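Local structure of cysteine hydrolase (Pseudomonas syringae pv. phaseolicola 1448A, 3IRV) at residues A[23-28]-A[143-148]; A[69-74]-A[101-106]; A[117-122]-A[150-155]. The protein probably catalyses a hydrolysis reaction, as a member of the isochorismatase-like family of cysteine hydrolases. All blocks are in the same frame, centred on the assembly; numbering follows the deposited sequence.

Overall arrangement
All three contacts belong to one α/β fold built on a parallel sheet. Contact 1 pairs strands 23-28 and 141-147, its centre about 4 Å from the centre of the chain. Contact 2, centred about 13 Å from contact 1, lays the loop 101-106 along the end of strand 66-72, the neighbour of 23-28 on its other edge. Contact 3 joins the end of strand 115-119 to the start of helix 149-162; its centre is about 10 Å from that of contact 1 and 12 Å from that of contact 2. Contact 3 holds the probable active site, where Lys-119 meets Cys-152. Arg-71 NE ties contact 2 to it by a 2.8 Å salt bridge to Asp-118 OD1.

Contact 1: residues A[23-28]-A[143-148]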
loop_
_atom_site.group_PDB
_atom_site.type_symbol
_atom_site.label_atom_id
_atom_site.label_comp_id
_atom_site.label_asym_id
_atom_site.label_seq_id
_atom_site.Cartn_x
_atom_site.Cartn_y
_atom_site.Cartn_z
ATOM N N THR A 23 -18.086 12.863 6.172
ATOM C CA THR A 23 -17.648 11.476 6.346
ATOM C C THR A 23 -18.325 10.561 5.324
ATOM O O THR A 23 -19.486 10.784 4.958
ATOM C CB THR A 23 -17.995 11.005 7.777
ATOM O OG1 THR A 23 -17.377 11.901 8.704
ATOM C CG2 THR A 23 -17.472 9.589 8.088
ATOM N N ALA A 24 -17.601 9.535 4.861
ATOM C CA ALA A 24 -18.227 8.490 4.071
ATOM C C ALA A 24 -17.746 7.131 4.548
ATOM O O ALA A 24 -16.622 6.999 5.015
ATOM C CB ALA A 24 -17.876 8.632 2.625
ATOM N N VAL A 25 -18.593 6.123 4.350
ATOM C CA VAL A 25 -18.204 4.725 4.587
ATOM C C VAL A 25 -17.869 4.108 3.254
ATOM O O VAL A 25 -18.622 4.266 2.292
ATOM C CB VAL A 25 -19.379 3.906 5.190
ATOM C CG1 VAL A 25 -19.067 2.389 5.228
ATOM C CG2 VAL A 25 -19.728 4.462 6.581
ATOM N N ILE A 26 -16.734 3.418 3.203
ATOM C CA ILE A 26 -16.336 2.731 1.983
ATOM C C ILE A 26 -16.331 1.219 2.235
ATOM O O ILE A 26 -15.604 0.705 3.097
ATOM C CB ILE A 26 -14.970 3.195 1.464
ATOM C CG1 ILE A 26 -14.936 4.725 1.327
ATOM C CG2 ILE A 26 -14.661 2.519 0.118
ATOM C CD1 ILE A 26 -13.579 5.256 0.920
ATOM N N VAL A 27 -17.185 0.510 1.490
ATOM C CA VAL A 27 -17.316 -0.950 1.624
ATOM C C VAL A 27 -16.534 -1.596 0.478
ATOM O O VAL A 27 -16.959 -1.557 -0.696
ATOM C CB VAL A 27 -18.797 -1.401 1.549
ATOM C CG1 VAL A 27 -18.884 -2.885 1.802
ATOM C CG2 VAL A 27 -19.676 -0.621 2.584
ATOM N N VAL A 28 -15.368 -2.138 0.815
ATOM C CA VAL A 28 -14.440 -2.602 -0.214
ATOM C C VAL A 28 -14.724 -4.036 -0.660
ATOM O O VAL A 28 -14.553 -4.983 0.136
ATOM C CB VAL A 28 -12.987 -2.502 0.288
ATOM C CG1 VAL A 28 -12.005 -2.908 -0.834
ATOM C CG2 VAL A 28 -12.703 -1.078 0.850
ATOM N N ILE A 143 -14.305 5.871 6.372
ATOM C CA ILE A 143 -14.298 4.688 7.243
ATOM C C ILE A 143 -14.222 3.486 6.309
ATOM O O ILE A 143 -15.115 3.329 5.464
ATOM C CB ILE A 143 -15.627 4.617 8.040
ATOM C CG1 ILE A 143 -15.715 5.832 8.980
ATOM C CG2 ILE A 143 -15.729 3.313 8.836
ATOM C CD1 ILE A 143 -17.121 6.063 9.554
ATOM N N VAL A 144 -13.195 2.639 6.460
ATOM C CA VAL A 144 -12.936 1.578 5.486
ATOM C C VAL A 144 -13.240 0.221 6.110
ATOM O O VAL A 144 -12.776 -0.072 7.232
ATOM C CB VAL A 144 -11.472 1.623 4.988
ATOM C CG1 VAL A 144 -11.147 0.409 4.101
ATOM C CG2 VAL A 144 -11.215 2.947 4.229
ATOM N N CYS A 145 -14.049 -0.565 5.398
ATOM C CA CYS A 145 -14.322 -1.953 5.754
ATOM C C CYS A 145 -14.371 -2.795 4.487
ATOM O O CYS A 145 -14.378 -2.236 3.376
ATOM C CB CYS A 145 -15.645 -2.039 6.512
ATOM S SG CYS A 145 -17.104 -1.498 5.510
ATOM N N GLY A 146 -14.378 -4.125 4.637
ATOM C CA GLY A 146 -14.454 -5.018 3.475
ATOM C C GLY A 146 -13.299 -5.987 3.381
ATOM O O GLY A 146 -12.819 -6.435 4.397
ATOM N N THR A 147 -12.854 -6.311 2.152
ATOM C CA THR A 147 -11.819 -7.336 1.960
ATOM C C THR A 147 -11.030 -6.966 0.668
ATOM O O THR A 147 -11.603 -6.308 -0.202
ATOM C CB THR A 147 -12.490 -8.769 1.861
ATOM O OG1 THR A 147 -11.529 -9.811 2.105
ATOM C CG2 THR A 147 -13.127 -8.998 0.470
ATOM N N VAL A 148 -9.742 -7.336 0.507
ATOM C CA VAL A 148 -8.907 -8.039 1.483
ATOM C C VAL A 148 -8.101 -7.022 2.303
ATOM O O VAL A 148 -7.559 -6.052 1.749
ATOM C CB VAL A 148 -7.979 -9.066 0.757
ATOM C CG1 VAL A 148 -7.112 -9.836 1.734
ATOM C CG2 VAL A 148 -8.821 -10.030 -0.100
#
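Two neighbouring strands of the parallel sheet, 23-28 and 141-147, pair here in the buried core of the α/β fold. The axes of 23-28 and 143-145 approach to 4.8 Å and their N-to-C directions differ by 14°, so they run parallel; the register sets Val-25 beside Ile-143, Ile-26 beside Val-144 and Val-27 beside Cys-145. The hydrogen bonds follow the parallel pattern: Ile-143 N donates to Ala-24 O, Ile-26 N to Ile-143 O, Cys-145 N to Ile-26 O, Val-28 N to Cys-145 O and Thr-147 N to Val-28 O. The bond from Ile-26 N to Ile-143 O is 2.8 Å long and essentially straight at 179°. The last two donors sit further off the C=O axis, in the carbonyl plane, where the second chain turns a corner at Gly-146. A CB on Gly-146 would point toward 23-28 and clash with Val-28 O, and at its positive phi of 122° it would also jam against the preceding carbonyl; instead its CA makes a CA-H...O contact of 3.3 Å with Val-28 O. Val-28 closes this end: its CG2 branch, anti to the carbonyl carbon, lies 3.2 Å from Cys-145 O and 3.9 Å from Val-144 CG1. On the face of Val-25 and Val-27, Cys-145 SG sits 4.0 Å from Val-27 CG2. Ile-143, the residue most covered by the contact, crosses Thr-23 obliquely, CD1 to CG2 3.8 Å, with Val-25 CG2 also near CD1. Helix 50-62 covers the face carrying Val-25, Val-27 and Cys-145, whereas helix 149-162 packs on Val-28 and Val-144; strand 66-72 takes the other edge of 23-28 through backbone bonds to Val-25 and Val-27.

Contact 2: residues A[69-74]-A[101-106]; sequences YLRHIV and DVEVIE
In this α/β fold of the isochorismatase family, the loop 101-106 lies beside the C-terminal end of the parallel strand 66-72 and the residues just after it, and three residues, Val-104, Val-102 and Arg-71, bury most of the surface. Val-104 spreads its two methyls over two partners. CG1, anti to the backbone N, lies oblique to the Tyr-69 ring, 4.0 Å from Tyr-69 CE1, while CG2 reaches the aliphatic part of Arg-71, 3.9 Å from its CD; the Val-104 side chain runs at about a right angle to those of Tyr-69 and Arg-71. Val-102 packs further along, its CB 3.8 Å from Ile-73 CG1, again crosswise. Its carbonyl O is bound by Gln-31 NE2 and lies 4.0 Å from Arg-71 CD. Arg-71 bends at chi3 (-55°), and one face of the guanidinium lies against Ile-73 CD1. Its NE forms a salt bridge with Asp-118 on the adjacent strand 115-119, which probably offsets the nearby like charge of Arg-97. A different nitrogen, NH1, forms a salt bridge with Glu-103 OE1 at 3.5 Å, the carboxylate plane being turned 73° from the guanidinium. Waters also link the two groups. Water 2 accepts from Arg-71 NH1 and donates to Glu-103 OE2. Water 1, at the edge of the guanidinium and in its plane, accepts from Arg-71 NH1 at 3.0 Å and from Val-104 N at 2.9 Å, and donates to Glu-103 OE1 at 2.7 Å.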
loop_
_atom_site.group_PDB
_atom_site.type_symbol
_atom_site.label_atom_id
_atom_site.label_comp_id
_atom_site.label_asym_id
_atom_site.label_seq_id
_atom_site.Cartn_x
_atom_site.Cartn_y
_atom_site.Cartn_z
ATOM N N TYR A 69 -19.884 1.703 -2.172
ATOM C CA TYR A 69 -19.378 0.343 -2.371
ATOM C C TYR A 69 -18.330 0.358 -3.468
ATOM O O TYR A 69 -18.545 0.980 -4.497
ATOM C CB TYR A 69 -20.501 -0.576 -2.832
ATOM C CG TYR A 69 -21.598 -0.814 -1.832
ATOM C CD1 TYR A 69 -21.641 -2.025 -1.127
ATOM C CD2 TYR A 69 -22.635 0.139 -1.619
ATOM C CE1 TYR A 69 -22.675 -2.293 -0.206
ATOM C CE2 TYR A 69 -23.662 -0.118 -0.701
ATOM C CZ TYR A 69 -23.675 -1.341 0.000
ATOM O OH TYR A 69 -24.734 -1.561 0.894
ATOM N N LEU A 70 -17.208 -0.315 -3.252
ATOM C CA LEU A 70 -16.242 -0.533 -4.329
ATOM C C LEU A 70 -16.473 -1.937 -4.877
ATOM O O LEU A 70 -16.766 -2.876 -4.109
ATOM C CB LEU A 70 -14.807 -0.489 -3.802
ATOM C CG LEU A 70 -14.419 0.822 -3.123
ATOM C CD1 LEU A 70 -12.950 0.753 -2.747
ATOM C CD2 LEU A 70 -14.720 2.029 -4.015
ATOM N N ARG A 71 -16.351 -2.085 -6.193
ATOM C CA ARG A 71 -16.375 -3.404 -6.819
ATOM C C ARG A 71 -15.184 -3.539 -7.739
ATOM O O ARG A 71 -14.906 -2.620 -8.528
ATOM C CB ARG A 71 -17.652 -3.595 -7.648
ATOM C CG ARG A 71 -18.946 -3.414 -6.841
ATOM C CD ARG A 71 -20.203 -3.764 -7.677
ATOM N NE ARG A 71 -20.239 -2.982 -8.924
ATOM C CZ ARG A 71 -21.208 -3.060 -9.830
ATOM N NH1 ARG A 71 -22.222 -3.886 -9.635
ATOM N NH2 ARG A 71 -21.148 -2.322 -10.943
ATOM N N HIS A 72 -14.479 -4.669 -7.650
ATOM C CA HIS A 72 -13.387 -4.944 -8.556
ATOM C C HIS A 72 -13.980 -5.648 -9.771
ATOM O O HIS A 72 -14.454 -6.786 -9.664
ATOM C CB HIS A 72 -12.347 -5.820 -7.872
ATOM C CG HIS A 72 -11.039 -5.892 -8.603
ATOM N ND1 HIS A 72 -9.913 -6.502 -8.079
ATOM C CD2 HIS A 72 -10.670 -5.403 -9.814
ATOM C CE1 HIS A 72 -8.915 -6.390 -8.937
ATOM N NE2 HIS A 72 -9.347 -5.731 -9.997
ATOM N N ILE A 73 -13.995 -4.949 -10.901
ATOM C CA ILE A 73 -14.673 -5.417 -12.111
ATOM C C ILE A 73 -13.838 -4.975 -13.320
ATOM O O ILE A 73 -13.404 -3.796 -13.391
ATOM C CB ILE A 73 -16.077 -4.802 -12.229
ATOM C CG1 ILE A 73 -17.002 -5.292 -11.101
ATOM C CG2 ILE A 73 -16.718 -5.201 -13.584
ATOM C CD1 ILE A 73 -18.432 -4.791 -11.224
ATOM N N VAL A 74 -13.620 -5.908 -14.256
ATOM C CA VAL A 74 -12.917 -5.610 -15.520
ATOM C C VAL A 74 -13.825 -5.953 -16.706
ATOM O O VAL A 74 -14.859 -6.616 -16.531
ATOM C CB VAL A 74 -11.571 -6.352 -15.620
ATOM C CG1 VAL A 74 -10.663 -6.029 -14.406
ATOM C CG2 VAL A 74 -11.816 -7.881 -15.684
ATOM N N ASP A 101 -20.603 -13.416 -10.227
ATOM C CA ASP A 101 -19.956 -13.261 -8.928
ATOM C C ASP A 101 -19.310 -11.902 -8.665
ATOM O O ASP A 101 -18.822 -11.665 -7.543
ATOM C CB ASP A 101 -18.992 -14.411 -8.621
ATOM C CG ASP A 101 -19.744 -15.707 -8.242
ATOM O OD1 ASP A 101 -21.008 -15.698 -8.099
ATOM O OD2 ASP A 101 -19.076 -16.745 -8.087
ATOM N N VAL A 102 -19.354 -10.996 -9.646
ATOM C CA VAL A 102 -18.843 -9.630 -9.359
ATOM C C VAL A 102 -19.862 -8.785 -8.598
ATOM O O VAL A 102 -19.555 -7.674 -8.169
ATOM C CB VAL A 102 -18.380 -8.836 -10.618
ATOM C CG1 VAL A 102 -17.262 -9.574 -11.363
ATOM C CG2 VAL A 102 -19.561 -8.499 -11.549
ATOM N N GLU A 103 -21.086 -9.283 -8.458
ATOM C CA GLU A 103 -22.125 -8.512 -7.755
ATOM C C GLU A 103 -21.899 -8.500 -6.245
ATOM O O GLU A 103 -21.408 -9.479 -5.670
ATOM C CB GLU A 103 -23.512 -9.100 -8.061
ATOM C CG GLU A 103 -23.870 -9.149 -9.552
ATOM C CD GLU A 103 -23.971 -7.762 -10.216
ATOM O OE1 GLU A 103 -24.251 -6.741 -9.515
ATOM O OE2 GLU A 103 -23.765 -7.682 -11.463
ATOM N N VAL A 104 -22.264 -7.381 -5.610
ATOM C CA VAL A 104 -22.243 -7.282 -4.145
ATOM C C VAL A 104 -23.197 -8.310 -3.519
ATOM O O VAL A 104 -24.292 -8.553 -4.042
ATOM C CB VAL A 104 -22.617 -5.855 -3.681
ATOM C CG1 VAL A 104 -22.750 -5.766 -2.147
ATOM C CG2 VAL A 104 -21.566 -4.830 -4.213
ATOM N N ILE A 105 -22.765 -8.932 -2.427
ATOM C CA ILE A 105 -23.604 -9.906 -1.746
ATOM C C ILE A 105 -24.943 -9.329 -1.294
ATOM O O ILE A 105 -25.045 -8.166 -0.872
ATOM C CB ILE A 105 -22.881 -10.565 -0.543
ATOM C CG1 ILE A 105 -22.434 -9.523 0.491
ATOM C CG2 ILE A 105 -21.680 -11.348 -1.025
ATOM C CD1 ILE A 105 -21.866 -10.211 1.778
ATOM N N GLU A 106 -25.972 -10.182 -1.358
ATOM C CA GLU A 106 -27.332 -9.741 -1.030
ATOM C C GLU A 106 -27.446 -9.250 0.418
ATOM O O GLU A 106 -28.206 -8.321 0.705
ATOM C CB GLU A 106 -28.350 -10.850 -1.316
ATOM C CG GLU A 106 -29.804 -10.358 -1.454
ATOM C CD GLU A 106 -29.991 -9.274 -2.532
ATOM O OE1 GLU A 106 -29.414 -9.403 -3.640
ATOM O OE2 GLU A 106 -30.726 -8.295 -2.269
HETATM O O HOH W 1 -23.409 -5.369 -7.344
HETATM O O HOH W 2 -23.493 -5.090 -12.199
HETATM O O HOH W 3 -25.304 -4.509 -10.839
#

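Contact 3: residues A[117-122]-A[150-155]; sequences VDKLFY and NVCCET
Lys-119 NZ and Cys-152 SG stand 3.3 Å apart where the end of strand 115-119 meets the first turns of helix 149-162. The ammonium is fixed by its own segment: the lysine chain, extended through chi2 and chi3, bends at chi4 (75°) and donates to Phe-121 O at 3.0 Å, on a lone pair in the carbonyl plane, and to Tyr-122 O, also at 3.0 Å, from 48° above that plane. Asp-29 adds a salt bridge to the same nitrogen. Such positive charge beside the sulfur would be expected to favour its thiolate.

Tyr-122 packs beside this pair, its ring held between Val-151 and Phe-121. Val-151 CG1 rests over one face of the ring, 3.8 Å from the centroid in a CH-pi contact, while Phe-121 CD2 lies over the opposite face. Cys-152 SG approaches the ring obliquely, 3.7 Å from Tyr-122 CD1, as a sulfur-aromatic contact. Cys-152 CB also comes to 3.4 Å from Tyr-122 O.

In the next shell, Val-151 O, within a wider pi-type turn, accepts from both the N and OG1 of Thr-155, the hydroxyl bond being 2.7 Å. The second subunit completes the frame: its Glu-203 O receives Tyr-122 OH, and its Arg-158 binds Thr-155 OG1 and Asn-150 O. A cysteine at the start of a helix, a strand-end lysine and Asp-29 together match the Asp-Lys-Cys catalytic triad of isochorismatase-like cysteine hydrolases, consistent with Cys-152 as the nucleophile.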
loop_
_atom_site.group_PDB
_atom_site.type_symbol
_atom_site.label_atom_id
_atom_site.label_comp_id
_atom_site.label_asym_id
_atom_site.label_seq_id
_atom_site.Cartn_x
_atom_site.Cartn_y
_atom_site.Cartn_z
ATOM N N VAL A 117 -18.787 2.420 -6.915
ATOM C CA VAL A 117 -17.612 2.822 -7.683
ATOM C C VAL A 117 -16.865 1.568 -8.106
ATOM O O VAL A 117 -16.519 0.738 -7.257
ATOM C CB VAL A 117 -16.666 3.752 -6.820
ATOM C CG1 VAL A 117 -15.296 3.924 -7.469
ATOM C CG2 VAL A 117 -17.351 5.127 -6.567
ATOM N N ASP A 118 -16.648 1.421 -9.415
ATOM C CA ASP A 118 -15.963 0.237 -9.949
ATOM C C ASP A 118 -14.483 0.532 -10.171
ATOM O O ASP A 118 -14.106 1.664 -10.457
ATOM C CB ASP A 118 -16.617 -0.230 -11.253
ATOM C CG ASP A 118 -18.044 -0.756 -11.052
ATOM O OD1 ASP A 118 -18.433 -1.077 -9.914
ATOM O OD2 ASP A 118 -18.783 -0.834 -12.050
ATOM N N LYS A 119 -13.644 -0.496 -10.045
ATOM C CA LYS A 119 -12.199 -0.310 -10.165
ATOM C C LYS A 119 -11.566 -1.499 -10.853
ATOM O O LYS A 119 -12.082 -2.603 -10.747
ATOM C CB LYS A 119 -11.572 -0.114 -8.785
ATOM C CG LYS A 119 -11.748 -1.323 -7.825
ATOM C CD LYS A 119 -11.294 -0.944 -6.398
ATOM C CE LYS A 119 -11.509 -2.071 -5.391
ATOM N NZ LYS A 119 -10.501 -3.176 -5.547
ATOM N N LEU A 120 -10.454 -1.249 -11.545
ATOM C CA LEU A 120 -9.786 -2.277 -12.333
ATOM C C LEU A 120 -8.714 -3.057 -11.572
ATOM O O LEU A 120 -8.232 -4.092 -12.064
ATOM C CB LEU A 120 -9.126 -1.661 -13.581
ATOM C CG LEU A 120 -10.026 -0.941 -14.582
ATOM C CD1 LEU A 120 -9.132 -0.270 -15.676
ATOM C CD2 LEU A 120 -11.037 -1.897 -15.191
ATOM N N PHE A 121 -8.276 -2.530 -10.430
ATOM C CA PHE A 121 -7.136 -3.117 -9.733
ATOM C C PHE A 121 -7.480 -3.114 -8.244
ATOM O O PHE A 121 -8.642 -3.344 -7.883
ATOM C CB PHE A 121 -5.884 -2.288 -10.061
ATOM C CG PHE A 121 -4.640 -3.099 -10.328
ATOM C CD1 PHE A 121 -3.754 -2.706 -11.338
ATOM C CD2 PHE A 121 -4.353 -4.244 -9.609
ATOM C CE1 PHE A 121 -2.573 -3.438 -11.599
ATOM C CE2 PHE A 121 -3.169 -4.971 -9.859
ATOM C CZ PHE A 121 -2.296 -4.565 -10.856
ATOM N N TYR A 122 -6.504 -2.873 -7.380
ATOM C CA TYR A 122 -6.768 -2.991 -5.936
ATOM C C TYR A 122 -7.255 -1.692 -5.286
ATOM O O TYR A 122 -8.170 -1.708 -4.438
ATOM C CB TYR A 122 -5.537 -3.497 -5.177
ATOM C CG TYR A 122 -4.940 -4.747 -5.755
ATOM C CD1 TYR A 122 -5.728 -5.872 -6.042
ATOM C CD2 TYR A 122 -3.574 -4.800 -6.027
ATOM C CE1 TYR A 122 -5.152 -7.029 -6.575
ATOM C CE2 TYR A 122 -2.983 -5.956 -6.564
ATOM C CZ TYR A 122 -3.776 -7.054 -6.838
ATOM O OH TYR A 122 -3.164 -8.184 -7.345
ATOM N N ASN A 150 -5.207 -6.442 3.647
ATOM C CA ASN A 150 -3.864 -5.931 3.328
ATOM C C ASN A 150 -3.712 -5.568 1.854
ATOM O O ASN A 150 -2.658 -5.049 1.443
ATOM C CB ASN A 150 -2.798 -6.962 3.685
ATOM C CG ASN A 150 -2.967 -8.247 2.916
ATOM O OD1 ASN A 150 -4.076 -8.815 2.861
ATOM N ND2 ASN A 150 -1.882 -8.732 2.334
ATOM N N VAL A 151 -4.738 -5.863 1.055
ATOM C CA VAL A 151 -4.616 -5.692 -0.380
ATOM C C VAL A 151 -5.519 -4.537 -0.801
ATOM O O VAL A 151 -5.084 -3.390 -0.726
ATOM C CB VAL A 151 -4.875 -6.987 -1.167
ATOM C CG1 VAL A 151 -4.511 -6.776 -2.639
ATOM C CG2 VAL A 151 -4.039 -8.168 -0.603
ATOM N N CYS A 152 -6.766 -4.804 -1.187
ATOM C CA CYS A 152 -7.626 -3.690 -1.611
ATOM C C CYS A 152 -7.969 -2.718 -0.482
ATOM O O CYS A 152 -8.017 -1.503 -0.713
ATOM C CB CYS A 152 -8.913 -4.204 -2.212
ATOM S SG CYS A 152 -8.561 -5.160 -3.710
ATOM N N CYS A 153 -8.220 -3.219 0.737
ATOM C CA CYS A 153 -8.539 -2.300 1.837
ATOM C C CYS A 153 -7.319 -1.417 2.145
ATOM O O CYS A 153 -7.419 -0.172 2.119
ATOM C CB CYS A 153 -9.001 -3.069 3.085
ATOM S SG CYS A 153 -10.435 -4.067 2.673
ATOM N N GLU A 154 -6.158 -2.045 2.372
ATOM C CA GLU A 154 -4.951 -1.257 2.686
ATOM C C GLU A 154 -4.517 -0.330 1.548
ATOM O O GLU A 154 -4.058 0.775 1.802
ATOM C CB GLU A 154 -3.788 -2.152 3.101
ATOM C CG GLU A 154 -3.403 -1.972 4.521
ATOM C CD GLU A 154 -1.996 -2.423 4.781
ATOM O OE1 GLU A 154 -1.810 -3.474 5.392
ATOM O OE2 GLU A 154 -1.070 -1.753 4.329
ATOM N N THR A 155 -4.637 -0.765 0.293
ATOM C CA THR A 155 -4.248 0.146 -0.807
ATOM C C THR A 155 -5.172 1.363 -0.834
ATOM O O THR A 155 -4.708 2.487 -1.016
ATOM C CB THR A 155 -4.197 -0.549 -2.177
ATOM O OG1 THR A 155 -3.398 -1.734 -2.049
ATOM C CG2 THR A 155 -3.559 0.367 -3.214
#